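PDB 6TFX: ABC transporter substrate-binding protein from Rhizobium radiobacter, which binds the mannityl-opine mannopinic acid as the periplasmic solute-binding component of an ABC import system. Local coordinates for residues F71-D76 against V86-V91; S200-N205 against G217-E222; P260-I265 against Q269-T274. All coordinates share one frame; numbering follows the deposited sequence. Where two conformers were deposited one is given.

Overall arrangement
From the N terminus, the three contacts follow one another along the chain. None encloses or crosses another. Interaction 1 closes the loop that joins strand 68-73 of the antiparallel sheet to helix 88-98; nine residues lie between its two segments. Interaction 2 comes next and spans helix 207-215, bringing strand 198-203 near the turn that leads into strand 221-223 of the large mixed sheet. Interaction 3 closes a single helical turn, where the loop after strand 240-255 enters helix 265-272. Interactions 1 and 3 lie on opposite sides of the chain's centre, with centres 52 Å apart. Interaction 2 lies 35 Å from the first and 41 Å from the third, centre to centre.

Interaction 1 of 3, residues F71-D76 against V86-V91; sequences FKLRPD and VTADDV
A strand-to-helix connection leaves the four-stranded antiparallel sheet and brings L73, at the end of strand 68-73, against the N-terminal turn of helix 88-98. L73 does the work from the strand side. Its CG stands anti to the carbonyl carbon (chi1 -51°), and the CD1 methyl reaches the helix start. L73 CD1 lies 3.6 Å from A88 N and 3.8 Å from T87 C, so the methyl packs on backbone as much as on side chains. L73 CD1 is also 4.3 Å from A88 CB. One turn further on, V91 meets the same methyl: V91 CG2, the branch anti to the carbonyl carbon, lies 4.1 Å from L73 CD1. A88 and V91 also touch V124 of strand 123-128, so the helix rests on the sheet next to L73.

The helix start is held by a capping box. T87 N donates to D90 OD2 over 3.1 Å at 170°, meeting the oxygen on its anti side and 27° out of the carboxylate plane. The return bond, D90 N to T87 OG1, is weak at 3.5 Å. W79 NE1 also bonds D90 OD2, and K150 N bonds D90 OD1, so both carboxylate oxygens are bonded and the side chain is fixed at both of them.

A water joins the two segments beyond the apolar contact. It lies 2.7 Å from R74 O and 2.8 Å from V86 O, and links the loop after the strand to the residue just before the N-cap. The contact lies away from the ligand and magnesium sites. It is a helix N-terminus with a capping box, packed by a leucine methyl onto the end of a sheet strand.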
ATOM      1  N   PHE A  71       0.704  20.635  17.796  1.00 17.80           N
ATOM      2  CA  PHE A  71       0.044  20.952  16.531  1.00 17.56           C
ATOM      3  C   PHE A  71      -1.094  21.927  16.745  1.00 21.79           C
ATOM      4  O   PHE A  71      -1.952  21.683  17.592  1.00 21.31           O
ATOM      5  CB  PHE A  71      -0.509  19.679  15.858  1.00 17.77           C
ATOM      6  CG  PHE A  71       0.584  18.775  15.340  1.00 17.07           C
ATOM      7  CD1 PHE A  71       1.262  17.909  16.197  1.00 19.64           C
ATOM      8  CD2 PHE A  71       0.964  18.811  14.001  1.00 18.11           C
ATOM      9  CE1 PHE A  71       2.325  17.133  15.734  1.00 20.31           C
ATOM     10  CE2 PHE A  71       2.004  18.005  13.531  1.00 21.90           C
ATOM     11  CZ  PHE A  71       2.690  17.187  14.402  1.00 20.01           C
ATOM     12  N   LYS A  72      -1.095  23.025  15.978  1.00 19.41           N
ATOM     13  CA  LYS A  72      -2.151  24.029  16.062  1.00 19.73           C
ATOM     14  C   LYS A  72      -3.106  23.764  14.915  1.00 22.13           C
ATOM     15  O   LYS A  72      -2.706  23.782  13.748  1.00 21.37           O
ATOM     16  CB  LYS A  72      -1.586  25.462  16.022  1.00 22.71           C
ATOM     17  CG  LYS A  72      -0.808  25.838  17.289  1.00 33.72           C
ATOM     18  CD  LYS A  72      -1.729  26.150  18.470  1.00 47.27           C
ATOM     19  CE  LYS A  72      -0.980  26.413  19.754  1.00 58.10           C
ATOM     20  NZ  LYS A  72      -1.916  26.715  20.869  1.00 63.27           N
ATOM     21  N   LEU A  73      -4.348  23.460  15.249  1.00 18.52           N
ATOM     22  CA  LEU A  73      -5.321  23.107  14.230  1.00 18.81           C
ATOM     23  C   LEU A  73      -5.924  24.307  13.577  1.00 23.68           C
ATOM     24  O   LEU A  73      -6.129  25.347  14.211  1.00 23.22           O
ATOM     25  CB  LEU A  73      -6.454  22.224  14.794  1.00 18.91           C
ATOM     26  CG  LEU A  73      -6.024  20.982  15.588  1.00 22.57           C
ATOM     27  CD1 LEU A  73      -7.216  20.122  15.875  1.00 22.74           C
ATOM     28  CD2 LEU A  73      -4.973  20.176  14.840  1.00 22.31           C
ATOM     29  N   ARG A  74      -6.257  24.142  12.305  1.00 20.92           N
ATOM     30  CA  ARG A  74      -6.972  25.163  11.579  1.00 24.06           C
ATOM     31  C   ARG A  74      -8.360  25.322  12.214  1.00 31.46           C
ATOM     32  O   ARG A  74      -9.020  24.304  12.491  1.00 28.77           O
ATOM     33  CB  ARG A  74      -7.160  24.709  10.148  1.00 25.66           C
ATOM     34  CG  ARG A  74      -6.368  25.477   9.193  1.00 32.33           C
ATOM     35  CD  ARG A  74      -6.695  24.939   7.834  1.00 32.97           C
ATOM     36  NE  ARG A  74      -5.548  24.239   7.273  1.00 29.79           N
ATOM     37  CZ  ARG A  74      -4.547  24.842   6.640  1.00 48.28           C
ATOM     38  NH1 ARG A  74      -4.530  26.169   6.514  1.00 38.06           N
ATOM     39  NH2 ARG A  74      -3.556  24.128   6.124  1.00 29.82           N
ATOM     40  N   PRO A  75      -8.908  26.534  12.528  0.50 31.28           N
ATOM     41  CA  PRO A  75     -10.164  26.636  13.355  0.50 31.87           C
ATOM     42  C   PRO A  75     -11.565  26.049  12.921  0.50 36.04           C
ATOM     43  O   PRO A  75     -12.246  25.461  13.762  0.50 34.62           O
ATOM     44  CB  PRO A  75     -10.338  28.157  13.531  0.50 34.22           C
ATOM     45  CG  PRO A  75      -9.429  28.797  12.507  0.50 38.32           C
ATOM     46  CD  PRO A  75      -8.273  27.856  12.379  0.50 33.29           C
ATOM     47  N   ASP A  76     -12.046  26.372  11.713  1.00 33.88           N
ATOM     48  CA  ASP A  76     -13.248  26.136  10.926  1.00 33.90           C
ATOM     49  C   ASP A  76     -13.120  25.079   9.817  1.00 32.42           C
ATOM     50  O   ASP A  76     -13.717  25.252   8.751  1.00 33.34           O
ATOM     51  CB  ASP A  76     -13.739  27.489  10.336  1.00 37.61           C
ATOM     52  CG  ASP A  76     -13.971  28.583  11.377  1.00 59.88           C
ATOM     53  OD1 ASP A  76     -14.614  28.289  12.422  1.00 62.47           O
ATOM     54  OD2 ASP A  76     -13.515  29.733  11.144  1.00 67.79           O
ATOM     55  N   VAL A  86     -13.934  20.251  13.112  1.00 18.92           N
ATOM     56  CA  VAL A  86     -12.958  19.233  13.517  1.00 18.49           C
ATOM     57  C   VAL A  86     -12.228  19.800  14.748  1.00 22.76           C
ATOM     58  O   VAL A  86     -11.724  20.933  14.704  1.00 23.24           O
ATOM     59  CB  VAL A  86     -11.957  18.958  12.371  1.00 21.16           C
ATOM     60  CG1 VAL A  86     -10.942  17.894  12.796  1.00 21.05           C
ATOM     61  CG2 VAL A  86     -12.692  18.529  11.109  1.00 20.94           C
ATOM     62  N   THR A  87     -12.135  19.004  15.815  1.00 18.46           N
ATOM     63  CA  THR A  87     -11.495  19.475  17.051  1.00 18.11           C
ATOM     64  C   THR A  87     -10.324  18.601  17.440  1.00 20.27           C
ATOM     65  O   THR A  87     -10.189  17.471  16.959  1.00 19.25           O
ATOM     66  CB  THR A  87     -12.496  19.453  18.237  1.00 25.26           C
ATOM     67  OG1 THR A  87     -12.817  18.090  18.542  1.00 25.24           O
ATOM     68  CG2 THR A  87     -13.753  20.286  17.969  1.00 26.27           C
ATOM     69  N   ALA A  88      -9.544  19.090  18.407  1.00 19.10           N
ATOM     70  CA  ALA A  88      -8.440  18.322  18.988  1.00 19.00           C
ATOM     71  C   ALA A  88      -8.960  16.989  19.571  1.00 20.91           C
ATOM     72  O   ALA A  88      -8.258  15.975  19.469  1.00 20.14           O
ATOM     73  CB  ALA A  88      -7.759  19.134  20.073  1.00 20.47           C
ATOM     74  N   ASP A  89     -10.221  16.951  20.117  1.00 19.40           N
ATOM     75  CA  ASP A  89     -10.756  15.676  20.625  1.00 19.30           C
ATOM     76  C   ASP A  89     -10.875  14.605  19.521  1.00 21.89           C
ATOM     77  O   ASP A  89     -10.697  13.421  19.802  1.00 19.79           O
ATOM     78  CB  ASP A  89     -12.118  15.887  21.305  1.00 21.10           C
ATOM     79  CG  ASP A  89     -12.037  16.513  22.705  1.00 30.81           C
ATOM     80  OD1 ASP A  89     -10.904  16.649  23.246  1.00 27.92           O
ATOM     81  OD2 ASP A  89     -13.103  16.848  23.265  1.00 37.65           O
ATOM     82  N   ASP A  90     -11.198  15.015  18.276  1.00 18.78           N
ATOM     83  CA  ASP A  90     -11.270  14.064  17.159  1.00 17.61           C
ATOM     84  C   ASP A  90      -9.874  13.518  16.855  1.00 19.19           C
ATOM     85  O   ASP A  90      -9.731  12.341  16.530  1.00 19.98           O
ATOM     86  CB  ASP A  90     -11.807  14.763  15.894  1.00 18.03           C
ATOM     87  CG  ASP A  90     -13.260  15.161  16.017  1.00 21.06           C
ATOM     88  OD1 ASP A  90     -14.066  14.323  16.485  1.00 20.52           O
ATOM     89  OD2 ASP A  90     -13.601  16.311  15.622  1.00 21.16           O
ATOM     90  N   VAL A  91      -8.847  14.396  16.914  1.00 16.64           N
ATOM     91  CA  VAL A  91      -7.464  13.982  16.642  1.00 15.79           C
ATOM     92  C   VAL A  91      -6.998  12.989  17.701  1.00 19.53           C
ATOM     93  O   VAL A  91      -6.407  11.961  17.360  1.00 18.80           O
ATOM     94  CB  VAL A  91      -6.516  15.194  16.522  1.00 19.73           C
ATOM     95  CG1 VAL A  91      -5.064  14.743  16.367  1.00 20.14           C
ATOM     96  CG2 VAL A  91      -6.941  16.093  15.359  1.00 19.58           C
TER
HETATM   97  O   HOH W   1     -11.338  22.878  12.742  1.00 32.55           O

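Interaction 2 of 3, residues S200-N205 against G217-E222; sequences SYRFLN and GELDVE
The backbones of R202 and L219 stay well apart, with their CA atoms 8.9 Å from each other, so side chains span the gap between the end of strand 198-203 and the turn leading into strand 221-223. This is a beta-alpha-beta crossover in the mixed sheet. Both strands pair in parallel with strand 5-10, and helix 207-215 lies between them in sequence. G217 ends that helix with a Schellman motif, its phi positive at 84°. E218 and L219 follow directly.

In one of two deposited R202 conformers, R202 and E218 form a salt bridge near the surface, so it may be only partly occupied. R202 NH1 donates to E218 OE1 over 3.1 Å at 160°. OE1 accepts through its anti lone pair, at the edge of the guanidinium and near its plane. The carboxylate and guanidinium planes are only 15° apart, nearly coplanar. A bend at chi3 turns the R202 guanidinium to the extended E218 chain. The other carboxylate oxygen, E218 OE2, is bonded by S216 OG, which gives the carboxylate a second hold.

In that conformer L204 lies over one face of the R202 guanidinium. Its CD1 sits above the centre of that group, 3.9 Å from the plane. L219 touches the aliphatic part of the arginine, with L219 CD2 4.0 Å from R202 CD. A213 of helix 207-215 touches both E218 and L219, tying the turn back to the helix. The apolar link between the segments is made by the two leucines, which meet tip to tip with L204 CD1 3.9 Å from L219 CD1.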
ATOM      1  N   SER A 200     -17.896   9.013 -10.096  1.00 19.82           N
ATOM      2  CA  SER A 200     -18.541   7.703 -10.221  1.00 19.38           C
ATOM      3  C   SER A 200     -17.362   6.728 -10.280  1.00 22.58           C
ATOM      4  O   SER A 200     -16.617   6.696 -11.265  1.00 21.17           O
ATOM      5  CB  SER A 200     -19.405   7.626 -11.480  1.00 23.61           C
ATOM      6  OG  SER A 200     -19.960   6.322 -11.592  1.00 30.45           O
ATOM      7  N   TYR A 201     -17.128   6.018  -9.171  1.00 18.52           N
ATOM      8  CA  TYR A 201     -15.991   5.121  -8.986  1.00 18.24           C
ATOM      9  C   TYR A 201     -16.497   3.721  -9.274  1.00 21.29           C
ATOM     10  O   TYR A 201     -17.192   3.124  -8.452  1.00 20.52           O
ATOM     11  CB  TYR A 201     -15.500   5.289  -7.551  1.00 18.19           C
ATOM     12  CG  TYR A 201     -14.219   4.563  -7.215  1.00 18.73           C
ATOM     13  CD1 TYR A 201     -14.243   3.270  -6.707  1.00 19.96           C
ATOM     14  CD2 TYR A 201     -12.987   5.205  -7.316  1.00 18.21           C
ATOM     15  CE1 TYR A 201     -13.074   2.622  -6.321  1.00 19.44           C
ATOM     16  CE2 TYR A 201     -11.806   4.575  -6.907  1.00 18.70           C
ATOM     17  CZ  TYR A 201     -11.852   3.273  -6.435  1.00 22.54           C
ATOM     18  OH  TYR A 201     -10.707   2.632  -6.036  1.00 20.77           O
ATOM     19  N   ARG A 202     -16.199   3.238 -10.479  1.00 18.47           N
ATOM     20  CA  ARG A 202     -16.717   1.973 -11.006  0.50 18.85           C
ATOM     21  C   ARG A 202     -15.819   0.766 -10.791  1.00 21.89           C
ATOM     22  O   ARG A 202     -14.641   0.807 -11.157  1.00 20.03           O
ATOM     23  CB  ARG A 202     -17.035   2.117 -12.497  0.50 19.06           C
ATOM     24  CG  ARG A 202     -18.195   3.070 -12.782  0.50 25.74           C
ATOM     25  CD  ARG A 202     -18.603   3.057 -14.248  0.50 28.02           C
ATOM     26  NE  ARG A 202     -19.082   1.744 -14.689  0.50 31.90           N
ATOM     27  CZ  ARG A 202     -19.160   1.362 -15.963  0.50 42.26           C
ATOM     28  NH1 ARG A 202     -18.804   2.192 -16.936  0.50 22.04           N
ATOM     29  NH2 ARG A 202     -19.593   0.148 -16.271  0.50 32.30           N
ATOM     30  N   PHE A 203     -16.413  -0.330 -10.277  1.00 19.53           N
ATOM     31  CA  PHE A 203     -15.720  -1.599 -10.050  1.00 18.84           C
ATOM     32  C   PHE A 203     -15.737  -2.401 -11.341  1.00 23.24           C
ATOM     33  O   PHE A 203     -16.798  -2.865 -11.781  1.00 22.92           O
ATOM     34  CB  PHE A 203     -16.374  -2.368  -8.896  1.00 19.92           C
ATOM     35  CG  PHE A 203     -16.248  -1.612  -7.595  1.00 20.57           C
ATOM     36  CD1 PHE A 203     -14.999  -1.342  -7.050  1.00 22.22           C
ATOM     37  CD2 PHE A 203     -17.377  -1.178  -6.911  1.00 23.13           C
ATOM     38  CE1 PHE A 203     -14.882  -0.634  -5.853  1.00 23.30           C
ATOM     39  CE2 PHE A 203     -17.260  -0.483  -5.710  1.00 24.67           C
ATOM     40  CZ  PHE A 203     -16.013  -0.200  -5.196  1.00 22.43           C
ATOM     41  N   LEU A 204     -14.597  -2.422 -12.034  1.00 20.42           N
ATOM     42  CA  LEU A 204     -14.494  -3.110 -13.323  1.00 20.27           C
ATOM     43  C   LEU A 204     -13.252  -3.966 -13.299  1.00 23.22           C
ATOM     44  O   LEU A 204     -12.259  -3.657 -13.969  1.00 20.80           O
ATOM     45  CB  LEU A 204     -14.464  -2.099 -14.499  1.00 20.65           C
ATOM     46  CG  LEU A 204     -15.778  -1.362 -14.772  1.00 24.24           C
ATOM     47  CD1 LEU A 204     -15.542  -0.104 -15.577  1.00 23.73           C
ATOM     48  CD2 LEU A 204     -16.787  -2.266 -15.516  1.00 27.15           C
ATOM     49  N   ASN A 205     -13.297  -5.050 -12.493  1.00 20.92           N
ATOM     50  CA  ASN A 205     -12.151  -5.948 -12.349  1.00 20.93           C
ATOM     51  C   ASN A 205     -11.742  -6.629 -13.657  1.00 26.63           C
ATOM     52  O   ASN A 205     -10.561  -6.854 -13.866  1.00 28.00           O
ATOM     53  CB  ASN A 205     -12.398  -7.005 -11.265  1.00 19.70           C
ATOM     54  CG  ASN A 205     -11.093  -7.539 -10.695  1.00 26.98           C
ATOM     55  OD1 ASN A 205     -10.242  -6.779 -10.218  1.00 25.88           O
ATOM     56  ND2 ASN A 205     -10.915  -8.866 -10.715  1.00 26.49           N
ATOM     57  N   GLY A 217     -15.875   5.860 -24.266  1.00 37.17           N
ATOM     58  CA  GLY A 217     -16.093   7.159 -23.639  1.00 36.81           C
ATOM     59  C   GLY A 217     -16.906   7.120 -22.359  1.00 38.32           C
ATOM     60  O   GLY A 217     -17.356   8.166 -21.893  1.00 39.71           O
ATOM     61  N   GLU A 218     -17.114   5.926 -21.774  1.00 31.24           N
ATOM     62  CA  GLU A 218     -17.864   5.800 -20.514  1.00 30.74           C
ATOM     63  C   GLU A 218     -16.988   6.229 -19.322  1.00 32.40           C
ATOM     64  O   GLU A 218     -17.516   6.602 -18.272  1.00 32.58           O
ATOM     65  CB  GLU A 218     -18.297   4.345 -20.262  1.00 32.27           C
ATOM     66  CG  GLU A 218     -19.373   3.810 -21.187  1.00 41.15           C
ATOM     67  CD  GLU A 218     -19.601   2.314 -21.069  1.00 62.86           C
ATOM     68  OE1 GLU A 218     -19.524   1.775 -19.939  1.00 55.75           O
ATOM     69  OE2 GLU A 218     -19.858   1.680 -22.119  1.00 52.88           O
ATOM     70  N   LEU A 219     -15.659   6.110 -19.465  1.00 26.45           N
ATOM     71  CA  LEU A 219     -14.721   6.436 -18.385  1.00 22.98           C
ATOM     72  C   LEU A 219     -13.785   7.548 -18.779  1.00 25.66           C
ATOM     73  O   LEU A 219     -13.264   7.564 -19.895  1.00 24.42           O
ATOM     74  CB  LEU A 219     -13.858   5.199 -17.986  1.00 21.63           C
ATOM     75  CG  LEU A 219     -14.567   3.904 -17.582  1.00 24.47           C
ATOM     76  CD1 LEU A 219     -13.563   2.755 -17.432  1.00 23.58           C
ATOM     77  CD2 LEU A 219     -15.373   4.089 -16.309  1.00 25.27           C
ATOM     78  N   ASP A 220     -13.506   8.443 -17.838  1.00 21.66           N
ATOM     79  CA  ASP A 220     -12.511   9.484 -18.051  1.00 20.75           C
ATOM     80  C   ASP A 220     -11.132   8.972 -17.614  1.00 23.26           C
ATOM     81  O   ASP A 220     -10.101   9.489 -18.055  1.00 22.50           O
ATOM     82  CB  ASP A 220     -12.884  10.720 -17.240  1.00 21.33           C
ATOM     83  CG  ASP A 220     -14.265  11.228 -17.613  1.00 26.13           C
ATOM     84  OD1 ASP A 220     -14.448  11.641 -18.786  1.00 28.26           O
ATOM     85  OD2 ASP A 220     -15.173  11.193 -16.735  1.00 26.43           O
ATOM     86  N   VAL A 221     -11.124   8.000 -16.697  1.00 20.08           N
ATOM     87  CA  VAL A 221      -9.894   7.412 -16.149  1.00 19.61           C
ATOM     88  C   VAL A 221     -10.088   5.920 -16.040  1.00 21.84           C
ATOM     89  O   VAL A 221     -11.147   5.472 -15.607  1.00 21.15           O
ATOM     90  CB  VAL A 221      -9.590   7.987 -14.729  1.00 23.34           C
ATOM     91  CG1 VAL A 221      -8.377   7.303 -14.072  1.00 23.28           C
ATOM     92  CG2 VAL A 221      -9.388   9.486 -14.770  1.00 23.56           C
ATOM     93  N   GLU A 222      -9.041   5.147 -16.349  1.00 20.04           N
ATOM     94  CA  GLU A 222      -9.107   3.708 -16.128  1.00 18.76           C
ATOM     95  C   GLU A 222      -7.792   3.185 -15.602  1.00 20.41           C
ATOM     96  O   GLU A 222      -6.719   3.633 -16.032  1.00 20.73           O
ATOM     97  CB  GLU A 222      -9.556   2.926 -17.366  1.00 20.87           C
ATOM     98  CG  GLU A 222      -8.495   2.796 -18.448  1.00 27.84           C
ATOM     99  CD  GLU A 222      -8.556   1.557 -19.322  1.00 34.20           C
ATOM    100  OE1 GLU A 222      -8.011   1.615 -20.445  1.00 35.75           O
ATOM    101  OE2 GLU A 222      -9.130   0.532 -18.893  1.00 34.15           O
TER

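Interaction 3 of 3, residues P260-I265 against Q269-T274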
ATOM      1  N   PRO A 260       6.206 -27.695   6.399  1.00 18.15           N
ATOM      2  CA  PRO A 260       6.808 -28.615   5.419  1.00 17.35           C
ATOM      3  C   PRO A 260       6.070 -28.515   4.085  1.00 19.97           C
ATOM      4  O   PRO A 260       4.850 -28.280   4.083  1.00 18.78           O
ATOM      5  CB  PRO A 260       6.591 -29.990   6.054  1.00 20.15           C
ATOM      6  CG  PRO A 260       6.521 -29.712   7.539  1.00 23.80           C
ATOM      7  CD  PRO A 260       5.743 -28.418   7.609  1.00 19.89           C
ATOM      8  N   PRO A 261       6.767 -28.679   2.942  1.00 16.68           N
ATOM      9  CA  PRO A 261       8.189 -29.032   2.796  1.00 16.15           C
ATOM     10  C   PRO A 261       9.125 -27.830   2.833  1.00 19.73           C
ATOM     11  O   PRO A 261      10.339 -27.986   2.703  1.00 19.55           O
ATOM     12  CB  PRO A 261       8.230 -29.688   1.409  1.00 18.41           C
ATOM     13  CG  PRO A 261       7.195 -28.894   0.620  1.00 21.97           C
ATOM     14  CD  PRO A 261       6.076 -28.668   1.634  1.00 18.34           C
ATOM     15  N   PHE A 262       8.547 -26.625   2.983  1.00 16.14           N
ATOM     16  CA  PHE A 262       9.313 -25.385   2.911  1.00 15.83           C
ATOM     17  C   PHE A 262      10.068 -25.031   4.205  1.00 17.57           C
ATOM     18  O   PHE A 262      10.710 -23.963   4.265  1.00 17.89           O
ATOM     19  CB  PHE A 262       8.427 -24.242   2.430  1.00 17.16           C
ATOM     20  CG  PHE A 262       8.023 -24.425   0.977  1.00 17.52           C
ATOM     21  CD1 PHE A 262       8.905 -24.098  -0.058  1.00 19.10           C
ATOM     22  CD2 PHE A 262       6.776 -24.947   0.646  1.00 20.97           C
ATOM     23  CE1 PHE A 262       8.544 -24.290  -1.402  1.00 19.15           C
ATOM     24  CE2 PHE A 262       6.421 -25.155  -0.694  1.00 23.30           C
ATOM     25  CZ  PHE A 262       7.306 -24.825  -1.710  1.00 21.53           C
ATOM     26  N   ASN A 263      10.007 -25.909   5.220  1.00 17.42           N
ATOM     27  CA  ASN A 263      10.821 -25.733   6.418  1.00 18.28           C
ATOM     28  C   ASN A 263      12.266 -26.222   6.163  1.00 23.84           C
ATOM     29  O   ASN A 263      13.140 -25.995   7.006  1.00 25.36           O
ATOM     30  CB  ASN A 263      10.204 -26.361   7.651  1.00 17.69           C
ATOM     31  CG  ASN A 263      10.060 -27.849   7.546  1.00 24.04           C
ATOM     32  OD1 ASN A 263       9.909 -28.405   6.463  1.00 20.27           O
ATOM     33  ND2 ASN A 263      10.127 -28.535   8.688  1.00 26.67           N
ATOM     34  N   ASP A 264      12.521 -26.877   4.998  1.00 17.66           N
ATOM     35  CA  ASP A 264      13.870 -27.286   4.602  1.00 17.13           C
ATOM     36  C   ASP A 264      14.405 -26.153   3.709  1.00 19.94           C
ATOM     37  O   ASP A 264      13.826 -25.852   2.654  1.00 19.30           O
ATOM     38  CB  ASP A 264      13.824 -28.597   3.805  1.00 19.08           C
ATOM     39  CG  ASP A 264      15.183 -29.195   3.444  1.00 26.87           C
ATOM     40  OD1 ASP A 264      16.175 -28.433   3.346  1.00 25.05           O
ATOM     41  OD2 ASP A 264      15.259 -30.420   3.263  1.00 29.92           O
ATOM     42  N   ILE A 265      15.497 -25.497   4.134  1.00 18.03           N
ATOM     43  CA  ILE A 265      16.065 -24.403   3.341  1.00 16.73           C
ATOM     44  C   ILE A 265      16.373 -24.821   1.899  1.00 18.03           C
ATOM     45  O   ILE A 265      16.265 -23.988   0.997  1.00 17.67           O
ATOM     46  CB  ILE A 265      17.291 -23.771   4.051  1.00 19.85           C
ATOM     47  CG1 ILE A 265      17.612 -22.375   3.436  1.00 19.75           C
ATOM     48  CG2 ILE A 265      18.511 -24.738   4.087  1.00 21.73           C
ATOM     49  CD1 ILE A 265      18.582 -21.494   4.229  1.00 28.56           C
ATOM     50  N   GLN A 269      15.536 -22.711  -1.355  1.00 14.22           N
ATOM     51  CA  GLN A 269      16.591 -22.349  -2.299  1.00 14.34           C
ATOM     52  C   GLN A 269      16.248 -22.855  -3.703  1.00 16.97           C
ATOM     53  O   GLN A 269      16.414 -22.124  -4.686  1.00 16.58           O
ATOM     54  CB  GLN A 269      17.930 -22.947  -1.858  1.00 16.11           C
ATOM     55  CG  GLN A 269      18.488 -22.273  -0.606  1.00 15.95           C
ATOM     56  CD  GLN A 269      19.669 -23.037  -0.045  1.00 24.01           C
ATOM     57  OE1 GLN A 269      19.784 -24.267  -0.191  1.00 22.42           O
ATOM     58  NE2 GLN A 269      20.567 -22.313   0.626  1.00 21.77           N
ATOM     59  N   ALA A 270      15.704 -24.089  -3.786  1.00 15.69           N
ATOM     60  CA  ALA A 270      15.311 -24.639  -5.083  1.00 15.67           C
ATOM     61  C   ALA A 270      14.274 -23.715  -5.741  1.00 17.35           C
ATOM     62  O   ALA A 270      14.387 -23.420  -6.914  1.00 16.24           O
ATOM     63  CB  ALA A 270      14.740 -26.041  -4.915  1.00 16.93           C
ATOM     64  N   LEU A 271      13.280 -23.239  -4.964  1.00 14.38           N
ATOM     65  CA  LEU A 271      12.259 -22.345  -5.532  1.00 13.68           C
ATOM     66  C   LEU A 271      12.895 -21.055  -6.015  1.00 16.41           C
ATOM     67  O   LEU A 271      12.613 -20.617  -7.131  1.00 17.43           O
ATOM     68  CB  LEU A 271      11.144 -22.066  -4.503  1.00 14.73           C
ATOM     69  CG  LEU A 271       9.936 -21.269  -4.995  1.00 18.36           C
ATOM     70  CD1 LEU A 271       9.210 -21.988  -6.150  1.00 17.58           C
ATOM     71  CD2 LEU A 271       8.967 -21.025  -3.838  1.00 19.71           C
ATOM     72  N   ALA A 272      13.781 -20.462  -5.188  1.00 15.28           N
ATOM     73  CA  ALA A 272      14.430 -19.187  -5.529  1.00 14.81           C
ATOM     74  C   ALA A 272      15.271 -19.316  -6.811  1.00 17.68           C
ATOM     75  O   ALA A 272      15.354 -18.348  -7.577  1.00 17.77           O
ATOM     76  CB  ALA A 272      15.316 -18.718  -4.381  1.00 15.98           C
ATOM     77  N   HIS A 273      15.877 -20.504  -7.041  1.00 13.99           N
ATOM     78  CA  HIS A 273      16.709 -20.751  -8.247  1.00 14.85           C
ATOM     79  C   HIS A 273      15.876 -20.999  -9.523  1.00 18.25           C
ATOM     80  O   HIS A 273      16.454 -21.094 -10.614  1.00 18.03           O
ATOM     81  CB  HIS A 273      17.708 -21.910  -8.034  1.00 15.28           C
ATOM     82  CG  HIS A 273      18.864 -21.558  -7.156  1.00 18.06           C
ATOM     83  ND1 HIS A 273      19.770 -20.574  -7.514  1.00 19.86           N
ATOM     84  CD2 HIS A 273      19.265 -22.113  -5.988  1.00 20.19           C
ATOM     85  CE1 HIS A 273      20.671 -20.539  -6.535  1.00 19.41           C
ATOM     86  NE2 HIS A 273      20.416 -21.448  -5.604  1.00 19.69           N
ATOM     87  N   THR A 274      14.530 -21.140  -9.403  1.00 16.37           N
ATOM     88  CA  THR A 274      13.764 -21.356 -10.620  1.00 15.84           C
ATOM     89  C   THR A 274      12.747 -20.208 -10.883  1.00 17.96           C
ATOM     90  O   THR A 274      11.845 -20.364 -11.714  1.00 17.34           O
ATOM     91  CB  THR A 274      13.167 -22.765 -10.670  1.00 19.23           C
ATOM     92  OG1 THR A 274      12.583 -22.968 -11.974  1.00 17.87           O
ATOM     93  CG2 THR A 274      12.172 -23.040  -9.538  1.00 18.78           C
TER
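F262 and L271 meet where the loop after strand 240-255 turns into helix 265-272. The segment begins with P260 and P261, with a cis peptide bond between them. A type I beta turn then runs from P261 to D264. Within it, the F262 ring ends near the helix, with F262 CE1 4.1 Å from L271 CD2. The two side chains cross at about a right angle. CG of L271 stands anti to the backbone N (chi1 -174°), and its CD2 branch makes the touch. I255 and F358 contact both F262 and L271, so the pair belongs to a small apolar cluster between the helix and strands 240-255 and 358-365.

D264 follows as the N-cap. Its side chain caps a backbone N just past the loop segment, and D264 OD2 also forms a salt bridge with R266 NH2.

I265 opens the helix and carries the remaining contact. Q269 N donates to I265 O over 2.8 Å at 168°, the first-turn i to i+4 bond. The Q269 side chain, extended beyond CG, runs back beside the same residue. Q269 CG is 3.2 Å from I265 O, and Q269 NE2 lies 4.1 Å from I265 CG1, so the amide end crosses the isoleucine side chain at a slant. The I265 side chain lies about 9 Å from a bound magnesium ion and about 8 Å from the side chain of C453, a residue of a magnesium site. The whole is a beta turn leading into an N-capped alpha-helix, whose first turn closes on a regular i to i+4 hydrogen bond.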